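Long-range contacts in DNA fragmentation factor subunit beta (PDB 1V0D), which cuts DNA as a caspase-activated endonuclease, driving DNA fragmentation and chromatin condensation in apoptosis: residues E284-Y289 / I322-T327; M180-A185 / A278-R283; I264-R269 / K310-L315; T134-E139 / N154-L159. One frame throughout, in Å; residues are numbered along the deposited sequence.

Contact 1 (E284-Y289 / I322-T327)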
loop_
_atom_site.group_PDB
_atom_site.type_symbol
_atom_site.label_atom_id
_atom_site.label_comp_id
_atom_site.label_asym_id
_atom_site.label_seq_id
_atom_site.Cartn_x
_atom_site.Cartn_y
_atom_site.Cartn_z
ATOM N N GLU A 284 16.722 -0.307 37.357
ATOM C CA GLU A 284 16.118 0.900 36.812
ATOM C C GLU A 284 16.260 0.901 35.289
ATOM O O GLU A 284 17.371 0.795 34.760
ATOM C CB GLU A 284 16.802 2.131 37.403
ATOM C CG GLU A 284 15.894 3.331 37.607
ATOM C CD GLU A 284 16.699 4.611 37.757
ATOM O OE1 GLU A 284 17.768 4.552 38.413
ATOM O OE2 GLU A 284 16.267 5.666 37.226
ATOM N N VAL A 285 15.135 1.037 34.593
ATOM C CA VAL A 285 15.136 1.024 33.139
ATOM C C VAL A 285 15.469 2.342 32.452
ATOM O O VAL A 285 14.896 3.385 32.756
ATOM C CB VAL A 285 13.788 0.546 32.602
ATOM C CG1 VAL A 285 13.791 0.591 31.093
ATOM C CG2 VAL A 285 13.519 -0.855 33.075
ATOM N N ASN A 286 16.397 2.271 31.506
ATOM C CA ASN A 286 16.808 3.433 30.734
ATOM C C ASN A 286 15.802 3.604 29.601
ATOM O O ASN A 286 16.133 3.423 28.425
ATOM C CB ASN A 286 18.209 3.211 30.166
ATOM C CG ASN A 286 18.605 4.275 29.166
ATOM O OD1 ASN A 286 18.204 5.439 29.285
ATOM N ND2 ASN A 286 19.407 3.891 28.179
ATOM N N TRP A 287 14.575 3.965 29.972
ATOM C CA TRP A 287 13.490 4.136 29.010
ATOM C C TRP A 287 13.806 5.014 27.803
ATOM O O TRP A 287 13.201 4.850 26.743
ATOM C CB TRP A 287 12.214 4.638 29.715
ATOM C CG TRP A 287 12.258 6.042 30.224
ATOM C CD1 TRP A 287 12.455 6.440 31.513
ATOM C CD2 TRP A 287 12.095 7.238 29.453
ATOM N NE1 TRP A 287 12.427 7.814 31.598
ATOM C CE2 TRP A 287 12.207 8.330 30.347
ATOM C CE3 TRP A 287 11.864 7.497 28.093
ATOM C CZ2 TRP A 287 12.096 9.666 29.924
ATOM C CZ3 TRP A 287 11.755 8.830 27.670
ATOM C CH2 TRP A 287 11.871 9.894 28.586
ATOM N N GLU A 288 14.755 5.932 27.936
ATOM C CA GLU A 288 15.103 6.784 26.796
ATOM C C GLU A 288 15.593 5.928 25.624
ATOM O O GLU A 288 15.382 6.269 24.455
ATOM C CB GLU A 288 16.190 7.799 27.179
ATOM C CG GLU A 288 15.703 8.976 28.017
ATOM C CD GLU A 288 15.376 8.591 29.453
ATOM O OE1 GLU A 288 15.578 7.406 29.821
ATOM O OE2 GLU A 288 14.925 9.475 30.218
ATOM N N TYR A 289 16.255 4.818 25.949
ATOM C CA TYR A 289 16.786 3.910 24.936
ATOM C C TYR A 289 15.647 3.322 24.108
ATOM O O TYR A 289 15.708 3.332 22.869
ATOM C CB TYR A 289 17.608 2.787 25.598
ATOM C CG TYR A 289 18.062 1.714 24.630
ATOM C CD1 TYR A 289 18.719 2.052 23.451
ATOM C CD2 TYR A 289 17.793 0.365 24.869
ATOM C CE1 TYR A 289 19.089 1.077 22.527
ATOM C CE2 TYR A 289 18.164 -0.623 23.955
ATOM C CZ TYR A 289 18.807 -0.263 22.782
ATOM O OH TYR A 289 19.138 -1.221 21.833
ATOM N N ILE A 322 19.978 -1.143 28.050
ATOM C CA ILE A 322 18.650 -1.311 28.617
ATOM C C ILE A 322 18.469 -0.696 30.008
ATOM O O ILE A 322 17.430 -0.077 30.282
ATOM C CB ILE A 322 18.269 -2.809 28.636
ATOM C CG1 ILE A 322 18.134 -3.308 27.191
ATOM C CG2 ILE A 322 16.980 -3.023 29.415
ATOM C CD1 ILE A 322 17.863 -4.791 27.048
ATOM N N TYR A 323 19.471 -0.839 30.878
ATOM C CA TYR A 323 19.358 -0.287 32.230
ATOM C C TYR A 323 20.259 0.904 32.520
ATOM O O TYR A 323 21.317 1.066 31.916
ATOM C CB TYR A 323 19.616 -1.371 33.272
ATOM C CG TYR A 323 18.734 -2.590 33.131
ATOM C CD1 TYR A 323 19.215 -3.751 32.542
ATOM C CD2 TYR A 323 17.422 -2.583 33.594
ATOM C CE1 TYR A 323 18.420 -4.874 32.417
ATOM C CE2 TYR A 323 16.617 -3.697 33.473
ATOM C CZ TYR A 323 17.124 -4.842 32.880
ATOM O OH TYR A 323 16.326 -5.956 32.724
ATOM N N ARG A 324 19.824 1.741 33.456
ATOM C CA ARG A 324 20.589 2.921 33.833
ATOM C C ARG A 324 21.785 2.510 34.670
ATOM O O ARG A 324 21.646 1.742 35.628
ATOM C CB ARG A 324 19.733 3.896 34.643
ATOM C CG ARG A 324 18.671 4.630 33.849
ATOM C CD ARG A 324 18.065 5.748 34.682
ATOM N NE ARG A 324 16.788 6.221 34.159
ATOM C CZ ARG A 324 16.611 6.686 32.928
ATOM N NH1 ARG A 324 17.630 6.744 32.077
ATOM N NH2 ARG A 324 15.411 7.100 32.548
ATOM N N PRO A 325 22.979 3.013 34.311
ATOM C CA PRO A 325 24.250 2.742 34.986
ATOM C C PRO A 325 24.177 3.089 36.456
ATOM O O PRO A 325 23.736 4.180 36.812
ATOM C CB PRO A 325 25.226 3.650 34.255
ATOM C CG PRO A 325 24.671 3.681 32.882
ATOM C CD PRO A 325 23.198 3.868 33.134
ATOM N N GLN A 326 24.593 2.156 37.309
ATOM C CA GLN A 326 24.596 2.399 38.746
ATOM C C GLN A 326 25.883 3.175 39.018
ATOM O O GLN A 326 26.985 2.652 38.802
ATOM C CB GLN A 326 24.596 1.072 39.517
ATOM N N THR A 327 25.746 4.423 39.463
ATOM C CA THR A 327 26.910 5.261 39.748
ATOM C C THR A 327 27.634 4.754 40.993
ATOM O O THR A 327 27.203 5.003 42.125
ATOM C CB THR A 327 26.505 6.744 39.953
ATOM O OG1 THR A 327 25.986 7.272 38.725
ATOM C CG2 THR A 327 27.710 7.577 40.388
#

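Contact 2 (M180-A185 / A278-R283)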
loop_
_atom_site.group_PDB
_atom_site.type_symbol
_atom_site.label_atom_id
_atom_site.label_comp_id
_atom_site.label_asym_id
_atom_site.label_seq_id
_atom_site.Cartn_x
_atom_site.Cartn_y
_atom_site.Cartn_z
ATOM N N MET A 180 -0.564 -7.376 28.697
ATOM C CA MET A 180 0.242 -8.589 28.649
ATOM C C MET A 180 1.477 -8.495 29.541
ATOM O O MET A 180 2.385 -9.325 29.459
ATOM C CB MET A 180 0.629 -8.899 27.203
ATOM C CG MET A 180 -0.566 -9.325 26.368
ATOM S SD MET A 180 -0.210 -9.566 24.611
ATOM C CE MET A 180 -1.086 -8.125 23.835
ATOM N N VAL A 181 1.481 -7.479 30.404
ATOM C CA VAL A 181 2.561 -7.237 31.354
ATOM C C VAL A 181 2.112 -7.780 32.713
ATOM O O VAL A 181 0.910 -7.864 32.979
ATOM C CB VAL A 181 2.832 -5.727 31.500
ATOM C CG1 VAL A 181 3.941 -5.485 32.498
ATOM C CG2 VAL A 181 3.184 -5.134 30.159
ATOM N N ASP A 182 3.065 -8.153 33.567
ATOM C CA ASP A 182 2.736 -8.670 34.895
ATOM C C ASP A 182 2.033 -7.571 35.673
ATOM O O ASP A 182 2.454 -6.416 35.628
ATOM C CB ASP A 182 3.998 -9.067 35.658
ATOM C CG ASP A 182 4.814 -10.113 34.933
ATOM O OD1 ASP A 182 4.397 -10.522 33.828
ATOM O OD2 ASP A 182 5.873 -10.520 35.470
ATOM N N GLU A 183 0.974 -7.932 36.391
ATOM C CA GLU A 183 0.215 -6.960 37.171
ATOM C C GLU A 183 1.117 -6.189 38.142
ATOM O O GLU A 183 0.908 -4.999 38.401
ATOM C CB GLU A 183 -0.909 -7.669 37.933
ATOM N N ALA A 184 2.129 -6.867 38.669
ATOM C CA ALA A 184 3.053 -6.238 39.605
ATOM C C ALA A 184 3.855 -5.097 38.965
ATOM O O ALA A 184 4.120 -4.080 39.610
ATOM C CB ALA A 184 4.001 -7.293 40.174
ATOM N N ALA A 185 4.237 -5.269 37.699
ATOM C CA ALA A 185 5.021 -4.261 36.983
ATOM C C ALA A 185 4.152 -3.375 36.095
ATOM O O ALA A 185 4.640 -2.436 35.468
ATOM C CB ALA A 185 6.095 -4.944 36.141
ATOM N N ALA A 278 12.147 -5.823 30.678
ATOM C CA ALA A 278 13.112 -4.959 31.369
ATOM C C ALA A 278 12.500 -4.247 32.571
ATOM O O ALA A 278 13.157 -4.055 33.593
ATOM C CB ALA A 278 13.691 -3.933 30.398
ATOM N N ILE A 279 11.240 -3.851 32.443
ATOM C CA ILE A 279 10.546 -3.171 33.525
ATOM C C ILE A 279 10.242 -4.122 34.678
ATOM O O ILE A 279 10.049 -3.689 35.810
ATOM C CB ILE A 279 9.233 -2.542 33.020
ATOM C CG1 ILE A 279 9.553 -1.274 32.233
ATOM C CG2 ILE A 279 8.306 -2.231 34.177
ATOM C CD1 ILE A 279 8.333 -0.528 31.758
ATOM N N GLN A 280 10.202 -5.420 34.395
ATOM C CA GLN A 280 9.923 -6.405 35.432
ATOM C C GLN A 280 11.219 -6.827 36.123
ATOM O O GLN A 280 11.204 -7.292 37.258
ATOM C CB GLN A 280 9.221 -7.610 34.812
ATOM C CG GLN A 280 8.027 -7.182 33.964
ATOM C CD GLN A 280 7.360 -8.322 33.213
ATOM O OE1 GLN A 280 8.001 -9.313 32.849
ATOM N NE2 GLN A 280 6.065 -8.172 32.953
ATOM N N ASP A 281 12.338 -6.632 35.438
ATOM C CA ASP A 281 13.649 -6.985 35.961
ATOM C C ASP A 281 13.919 -6.531 37.389
ATOM O O ASP A 281 14.394 -7.304 38.224
ATOM C CB ASP A 281 14.737 -6.399 35.069
ATOM C CG ASP A 281 16.135 -6.750 35.550
ATOM O OD1 ASP A 281 16.669 -7.802 35.121
ATOM O OD2 ASP A 281 16.686 -5.980 36.372
ATOM N N GLY A 282 13.642 -5.268 37.670
ATOM C CA GLY A 282 13.902 -4.768 39.003
ATOM C C GLY A 282 14.916 -3.650 38.934
ATOM O O GLY A 282 14.877 -2.718 39.739
ATOM N N ARG A 283 15.840 -3.740 37.982
ATOM C CA ARG A 283 16.838 -2.692 37.819
ATOM C C ARG A 283 16.133 -1.484 37.201
ATOM O O ARG A 283 15.060 -1.615 36.607
ATOM C CB ARG A 283 17.987 -3.165 36.921
ATOM C CG ARG A 283 19.074 -3.937 37.661
ATOM C CD ARG A 283 19.976 -4.720 36.708
ATOM N NE ARG A 283 19.242 -5.796 36.035
ATOM C CZ ARG A 283 19.693 -6.493 34.991
ATOM N NH1 ARG A 283 20.895 -6.247 34.472
ATOM N NH2 ARG A 283 18.928 -7.437 34.456
#

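Contact 3 (I264-R269 / K310-L315)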
loop_
_atom_site.group_PDB
_atom_site.type_symbol
_atom_site.label_atom_id
_atom_site.label_comp_id
_atom_site.label_asym_id
_atom_site.label_seq_id
_atom_site.Cartn_x
_atom_site.Cartn_y
_atom_site.Cartn_z
ATOM N N ILE A 264 14.057 -1.153 12.401
ATOM C CA ILE A 264 15.137 -2.091 12.145
ATOM C C ILE A 264 15.073 -3.203 13.183
ATOM O O ILE A 264 15.124 -4.383 12.848
ATOM C CB ILE A 264 16.497 -1.404 12.210
ATOM C CG1 ILE A 264 16.503 -0.198 11.255
ATOM C CG2 ILE A 264 17.593 -2.400 11.825
ATOM C CD1 ILE A 264 17.799 0.583 11.239
ATOM N N ILE A 265 14.982 -2.831 14.452
ATOM C CA ILE A 265 14.831 -3.818 15.508
ATOM C C ILE A 265 13.310 -3.798 15.657
ATOM O O ILE A 265 12.740 -2.822 16.156
ATOM C CB ILE A 265 15.497 -3.360 16.823
ATOM C CG1 ILE A 265 16.998 -3.155 16.608
ATOM C CG2 ILE A 265 15.268 -4.389 17.913
ATOM C CD1 ILE A 265 17.752 -2.794 17.877
ATOM N N GLU A 266 12.657 -4.858 15.184
ATOM C CA GLU A 266 11.200 -4.959 15.206
ATOM C C GLU A 266 10.608 -4.519 16.527
ATOM O O GLU A 266 11.026 -4.969 17.593
ATOM C CB GLU A 266 10.785 -6.381 14.882
ATOM C CG GLU A 266 11.244 -6.832 13.523
ATOM C CD GLU A 266 10.818 -8.252 13.218
ATOM O OE1 GLU A 266 11.351 -9.185 13.858
ATOM O OE2 GLU A 266 9.941 -8.435 12.340
ATOM N N LYS A 267 9.611 -3.649 16.460
ATOM C CA LYS A 267 9.032 -3.145 17.683
ATOM C C LYS A 267 8.070 -4.092 18.366
ATOM O O LYS A 267 8.137 -4.276 19.581
ATOM C CB LYS A 267 8.345 -1.803 17.432
ATOM C CG LYS A 267 6.855 -1.891 17.330
ATOM C CD LYS A 267 6.224 -0.537 17.178
ATOM C CE LYS A 267 4.729 -0.705 16.983
ATOM N NZ LYS A 267 4.061 0.590 16.711
ATOM N N LYS A 268 7.175 -4.697 17.602
ATOM C CA LYS A 268 6.202 -5.601 18.205
ATOM C C LYS A 268 6.866 -6.923 18.544
ATOM O O LYS A 268 6.702 -7.466 19.628
ATOM C CB LYS A 268 5.036 -5.829 17.242
ATOM C CG LYS A 268 3.763 -6.363 17.896
ATOM C CD LYS A 268 2.578 -6.204 16.931
ATOM C CE LYS A 268 1.219 -6.300 17.631
ATOM N NZ LYS A 268 0.134 -5.698 16.784
ATOM N N ARG A 269 7.634 -7.422 17.592
ATOM C CA ARG A 269 8.335 -8.681 17.737
ATOM C C ARG A 269 9.381 -8.664 18.862
ATOM O O ARG A 269 9.434 -9.609 19.646
ATOM C CB ARG A 269 8.992 -9.023 16.397
ATOM C CG ARG A 269 9.506 -10.441 16.255
ATOM C CD ARG A 269 8.365 -11.444 16.158
ATOM N NE ARG A 269 8.837 -12.776 15.770
ATOM C CZ ARG A 269 8.105 -13.888 15.847
ATOM N NH1 ARG A 269 6.852 -13.839 16.302
ATOM N NH2 ARG A 269 8.627 -15.053 15.470
ATOM N N LYS A 310 9.041 -8.098 5.137
ATOM C CA LYS A 310 8.085 -8.419 6.183
ATOM C C LYS A 310 8.542 -9.663 6.918
ATOM O O LYS A 310 7.815 -10.215 7.743
ATOM C CB LYS A 310 6.702 -8.650 5.576
ATOM C CG LYS A 310 5.961 -7.372 5.196
ATOM C CD LYS A 310 5.562 -6.589 6.439
ATOM C CE LYS A 310 4.553 -5.493 6.102
ATOM N NZ LYS A 310 4.066 -4.764 7.320
ATOM N N THR A 311 9.754 -10.107 6.599
ATOM C CA THR A 311 10.334 -11.279 7.236
ATOM C C THR A 311 10.888 -10.833 8.574
ATOM O O THR A 311 10.964 -9.636 8.856
ATOM C CB THR A 311 11.492 -11.841 6.425
ATOM O OG1 THR A 311 11.156 -11.803 5.035
ATOM C CG2 THR A 311 11.772 -13.281 6.838
ATOM N N THR A 312 11.286 -11.791 9.397
ATOM C CA THR A 312 11.829 -11.459 10.700
ATOM C C THR A 312 13.168 -10.760 10.579
ATOM O O THR A 312 14.008 -11.161 9.782
ATOM C CB THR A 312 12.039 -12.710 11.553
ATOM O OG1 THR A 312 10.833 -13.476 11.572
ATOM C CG2 THR A 312 12.397 -12.320 12.982
ATOM N N HIS A 313 13.339 -9.692 11.354
ATOM C CA HIS A 313 14.595 -8.950 11.411
ATOM C C HIS A 313 15.238 -9.700 12.573
ATOM O O HIS A 313 14.786 -9.582 13.717
ATOM C CB HIS A 313 14.352 -7.492 11.815
ATOM C CG HIS A 313 13.579 -6.692 10.811
ATOM N ND1 HIS A 313 12.755 -7.266 9.867
ATOM C CD2 HIS A 313 13.481 -5.353 10.627
ATOM C CE1 HIS A 313 12.187 -6.317 9.143
ATOM N NE2 HIS A 313 12.611 -5.148 9.584
ATOM N N LYS A 314 16.265 -10.491 12.296
ATOM C CA LYS A 314 16.889 -11.273 13.356
ATOM C C LYS A 314 17.752 -10.452 14.329
ATOM O O LYS A 314 18.806 -10.909 14.778
ATOM C CB LYS A 314 17.705 -12.406 12.731
ATOM N N LEU A 315 17.296 -9.248 14.668
ATOM C CA LEU A 315 18.038 -8.385 15.578
ATOM C C LEU A 315 17.482 -8.412 16.998
ATOM O O LEU A 315 16.354 -8.849 17.228
ATOM C CB LEU A 315 18.031 -6.937 15.077
ATOM C CG LEU A 315 18.668 -6.509 13.750
ATOM C CD1 LEU A 315 19.980 -7.236 13.542
ATOM C CD2 LEU A 315 17.721 -6.801 12.620
#

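Contact 4 (T134-E139 / N154-L159)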
loop_
_atom_site.group_PDB
_atom_site.type_symbol
_atom_site.label_atom_id
_atom_site.label_comp_id
_atom_site.label_asym_id
_atom_site.label_seq_id
_atom_site.Cartn_x
_atom_site.Cartn_y
_atom_site.Cartn_z
ATOM N N THR A 134 6.535 22.603 -6.607
ATOM C CA THR A 134 6.762 23.931 -6.079
ATOM C C THR A 134 5.596 24.516 -5.300
ATOM O O THR A 134 5.810 25.232 -4.325
ATOM C CB THR A 134 7.143 24.905 -7.194
ATOM O OG1 THR A 134 8.216 24.353 -7.967
ATOM C CG2 THR A 134 7.600 26.223 -6.594
ATOM N N ALA A 135 4.366 24.221 -5.712
ATOM C CA ALA A 135 3.197 24.759 -5.009
ATOM C C ALA A 135 3.121 24.239 -3.571
ATOM O O ALA A 135 3.400 23.072 -3.310
ATOM C CB ALA A 135 1.926 24.402 -5.766
ATOM N N GLU A 136 2.725 25.094 -2.640
ATOM C CA GLU A 136 2.652 24.678 -1.245
ATOM C C GLU A 136 1.267 24.788 -0.625
ATOM O O GLU A 136 0.908 24.008 0.266
ATOM C CB GLU A 136 3.629 25.506 -0.409
ATOM C CG GLU A 136 3.641 25.147 1.066
ATOM C CD GLU A 136 4.322 23.807 1.353
ATOM O OE1 GLU A 136 4.129 23.277 2.473
ATOM O OE2 GLU A 136 5.058 23.292 0.474
ATOM N N THR A 137 0.491 25.760 -1.097
ATOM C CA THR A 137 -0.844 25.992 -0.565
ATOM C C THR A 137 -1.969 25.384 -1.375
ATOM O O THR A 137 -1.845 25.160 -2.585
ATOM C CB THR A 137 -1.121 27.477 -0.442
ATOM O OG1 THR A 137 0.008 28.106 0.165
ATOM C CG2 THR A 137 -2.354 27.715 0.429
ATOM N N ARG A 138 -3.075 25.130 -0.682
ATOM C CA ARG A 138 -4.265 24.555 -1.286
ATOM C C ARG A 138 -4.785 25.513 -2.346
ATOM O O ARG A 138 -5.364 25.093 -3.352
ATOM C CB ARG A 138 -5.325 24.330 -0.215
ATOM C CG ARG A 138 -6.427 23.400 -0.633
ATOM C CD ARG A 138 -7.169 22.914 0.584
ATOM N NE ARG A 138 -7.930 21.707 0.299
ATOM C CZ ARG A 138 -8.525 20.970 1.230
ATOM N NH1 ARG A 138 -8.446 21.325 2.509
ATOM N NH2 ARG A 138 -9.186 19.867 0.886
ATOM N N GLU A 139 -4.561 26.803 -2.107
ATOM C CA GLU A 139 -4.978 27.856 -3.022
ATOM C C GLU A 139 -4.262 27.719 -4.371
ATOM O O GLU A 139 -4.896 27.753 -5.420
ATOM C CB GLU A 139 -4.664 29.227 -2.409
ATOM C CG GLU A 139 -5.191 30.430 -3.195
ATOM C CD GLU A 139 -6.709 30.599 -3.085
ATOM O OE1 GLU A 139 -7.223 30.704 -1.943
ATOM O OE2 GLU A 139 -7.385 30.634 -4.142
ATOM N N ASN A 154 -2.145 23.755 4.025
ATOM C CA ASN A 154 -0.780 23.618 3.545
ATOM C C ASN A 154 -0.371 22.169 3.298
ATOM O O ASN A 154 -0.866 21.263 3.960
ATOM C CB ASN A 154 0.159 24.253 4.577
ATOM C CG ASN A 154 1.563 24.434 4.047
ATOM O OD1 ASN A 154 2.488 24.796 4.787
ATOM N ND2 ASN A 154 1.734 24.190 2.750
ATOM N N LYS A 155 0.533 21.954 2.346
ATOM C CA LYS A 155 1.015 20.606 2.052
ATOM C C LYS A 155 1.900 20.069 3.188
ATOM O O LYS A 155 1.613 19.011 3.766
ATOM C CB LYS A 155 1.810 20.587 0.746
ATOM C CG LYS A 155 0.967 20.708 -0.514
ATOM C CD LYS A 155 1.840 20.594 -1.753
ATOM C CE LYS A 155 1.033 20.766 -3.018
ATOM N NZ LYS A 155 1.925 20.889 -4.204
ATOM N N SER A 156 2.977 20.789 3.499
ATOM C CA SER A 156 3.880 20.382 4.574
ATOM C C SER A 156 3.047 20.034 5.787
ATOM O O SER A 156 3.292 19.037 6.460
ATOM C CB SER A 156 4.839 21.516 4.952
ATOM O OG SER A 156 5.813 21.729 3.946
ATOM N N GLY A 157 2.052 20.870 6.049
ATOM C CA GLY A 157 1.193 20.667 7.195
ATOM C C GLY A 157 0.505 19.330 7.195
ATOM O O GLY A 157 0.437 18.668 8.224
ATOM N N TYR A 158 -0.014 18.922 6.048
ATOM C CA TYR A 158 -0.701 17.647 5.986
ATOM C C TYR A 158 0.291 16.513 6.205
ATOM O O TYR A 158 0.056 15.640 7.042
ATOM C CB TYR A 158 -1.407 17.461 4.643
ATOM C CG TYR A 158 -1.979 16.071 4.494
ATOM C CD1 TYR A 158 -3.054 15.644 5.278
ATOM C CD2 TYR A 158 -1.399 15.149 3.620
ATOM C CE1 TYR A 158 -3.528 14.324 5.197
ATOM C CE2 TYR A 158 -1.866 13.834 3.533
ATOM C CZ TYR A 158 -2.923 13.432 4.321
ATOM O OH TYR A 158 -3.364 12.141 4.230
ATOM N N LEU A 159 1.394 16.527 5.455
ATOM C CA LEU A 159 2.417 15.492 5.582
ATOM C C LEU A 159 2.974 15.415 7.005
ATOM O O LEU A 159 3.307 14.338 7.501
ATOM C CB LEU A 159 3.536 15.745 4.575
ATOM C CG LEU A 159 3.562 14.772 3.391
ATOM C CD1 LEU A 159 2.158 14.412 2.941
ATOM C CD2 LEU A 159 4.327 15.398 2.252
#

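Contact 1 (E284-Y289 / I322-T327)
R324 reaches back over the start of segment 284-289, placed by an isolated antiparallel beta bridge and held by a salt-bridge network with E284 and E288. V285 and Y323 are the non-hydrogen-bonded pair of the bridge. The evidence is the pair of bonds flanking them, R324 N to E284 O (2.9 Å, N-H...O 168°) and N286 N to I322 O (2.8 Å). The side chain of R324 then leaves this frame. Its CB passes E284 O, and CG lies 3.8 Å from N286 CA. CD runs beside the carboxylate of E284, and NE makes a salt bridge to E284 OE2 at 3.2 Å, though the hydrogen bond within it is weak, bent to 121°. Beyond NE, one face of the guanidinium carries V285 O and N286 CA, both offset toward its rim. NH1 has a weak bond to E288 OE1. NH2 ends the reach with the straighter contact, meeting the syn lone pair of E288 OE1 at 2.7 Å, close to the guanidinium plane. The bend of E288 at chi2 (73°) puts its CD over the centre of the W287 ring, and OE1 faces R324 from there. W287 itself leans on helix 186-202, while V285 and I322 touch A278 of helix 267-281, so the bridge ties a late loop of the nuclease domain to its helices. The amide of N286 turns its ND2 to R321 O. At the far side of the contact, Y289 CE2 touches I322 CG1 at 4.2 Å.

Contact 2 (M180-A185 / A278-R283)
Q280 points its amide nitrogen into the backbone turn at D182, so that NE2 lies 3.1 Å from D182 N, one donor facing another. The same NE2 is 3.0 Å from D182 OD1. The two side chains cross at about a right angle, with the carboxylate and amide planes 33° apart. The chain of Q280 is extended beyond CG as far as CD, and the amide at its end brings NE2 to D182. There V181 CG1 covers NE2 at 3.5 Å. Nearer the helix the contact is apolar: A185 CB rests 3.7 Å from Q280 CG and 4.0 Å from I279 CG2. I279 goes on to touch E188, Y189 and V192, so loop 180-185 and the following helix 186-202 both touch the end of helix 267-281. Two hydrogen bonds inside segment 278-283 lie at the end of that helix. D281 OD2 accepts R283 N at 2.9 Å, using its anti lone pair, and also accepts R283 NE in a salt bridge, on the syn side but 33° out of the carboxylate plane. Between these residues G282 takes a phi of 119°, at which a CB would press on the preceding carbonyl oxygen. Positive-phi glycine just past the last helical residue is a familiar form of helix C-terminus, joined here to an Asx turn at D281.

Contact 3 (I264-R269 / K310-L315)
Segments 264-269 and 310-315 run past each other without a beta bridge, the CA atoms of I265 and L315 being 5.6 Å apart and those of E266 and H313 6.5 Å. E266, at the N-cap position of helix 267-281, carries much of the side-chain contact. Its CG, anti to the carbonyl carbon (chi1 -60°), comes over one face of the H313 imidazole as a CH-pi contact, 4.0 Å from the ring centroid and 27° off the normal. The carboxylate is stacked almost parallel to the ring, 5° between planes, and OE1 takes a weak hydrogen bond from H313 N at 3.2 Å. Segment 264-269 follows strand 260-263, which pairs with strand 300-303; with the magnesium held by D262 and H308, this is consistent with the ββα-metal (His-Me finger) site of this nuclease clan. The side chain of H313 is about 5 Å from that magnesium, in its second shell: NE2 bonds D262 OD2, while ND1 gives a bond of 3.1 Å to T311 O, lying close to the ring plane. The backbone oxygen of I264 sits at the CD2 edge. An alanine in place of H313 would probably leave D262 OD2 without this hydrogen-bond partner and E266 CG without the ring face it packs on. F233 stacks on the same imidazole. Further along, L315 packs its CB on I265 CG1 at 4.2 Å, and its CD2 lies 3.6 Å from I264 O.

Contact 4 (T134-E139 / N154-L159)
The first turn of helix 155-175, with N154 at its N-cap position, is met by E136 from the loop before it. T137 and N154 form a single antiparallel bridge, a non-hydrogen-bonded pair, beside which K155 N bonds E136 O at 2.9 Å. The side chain of E136 then bends at chi2 (73°), which turns CD toward the helix start, where OE1 meets its donors. Two donors of one residue grip this oxygen: S156 N at 2.9 Å (N-H...O 158°) and S156 OG at 2.7 Å, arriving from opposite faces of the carboxylate plane. N154 ND2 also lies near OE1, but its modelled position is doubtful. A negative group at this N-terminus would probably be stabilised by the helix dipole. OE2 has its own salt bridge to R212. An alanine at E136 would probably leave S156 N and R212 without their carboxylate partner. K155, extended beyond CG, sends NZ to A135 O at 2.8 Å, the donor standing above the carbonyl plane. That same NZ bonds Y247 O and makes a salt bridge with D141, and W144 adds a cation-pi contact. The contact thus joins the loop after helix 116-129 to the start of helix 155-175, with K155 reaching Y247 in the loop between strand 243-244 and helix 250-255.

Contacts 1, 2 and 3 are surface contacts, whereas contact 4 is partly buried and lies on the other side of the chain's centre from them. Contacts 2 and 3 use opposite ends of helix 267-281, and helix 287-295, which starts in contact 1, follows it in the chain. Contacts 1 and 2 touch directly: Y323 packs on R283, and its OH probably bonds D281 OD1 at 3.0 Å. Their chemistry differs with place. Contact 1 is ionic around an arginine, contact 2 a small meeting of a glutamine and apolar side chains with a loop at a helix end, contact 3 a second-shell histidine beside magnesium, and contact 4 a carboxylate bound to backbone and hydroxyl donors at a helix start.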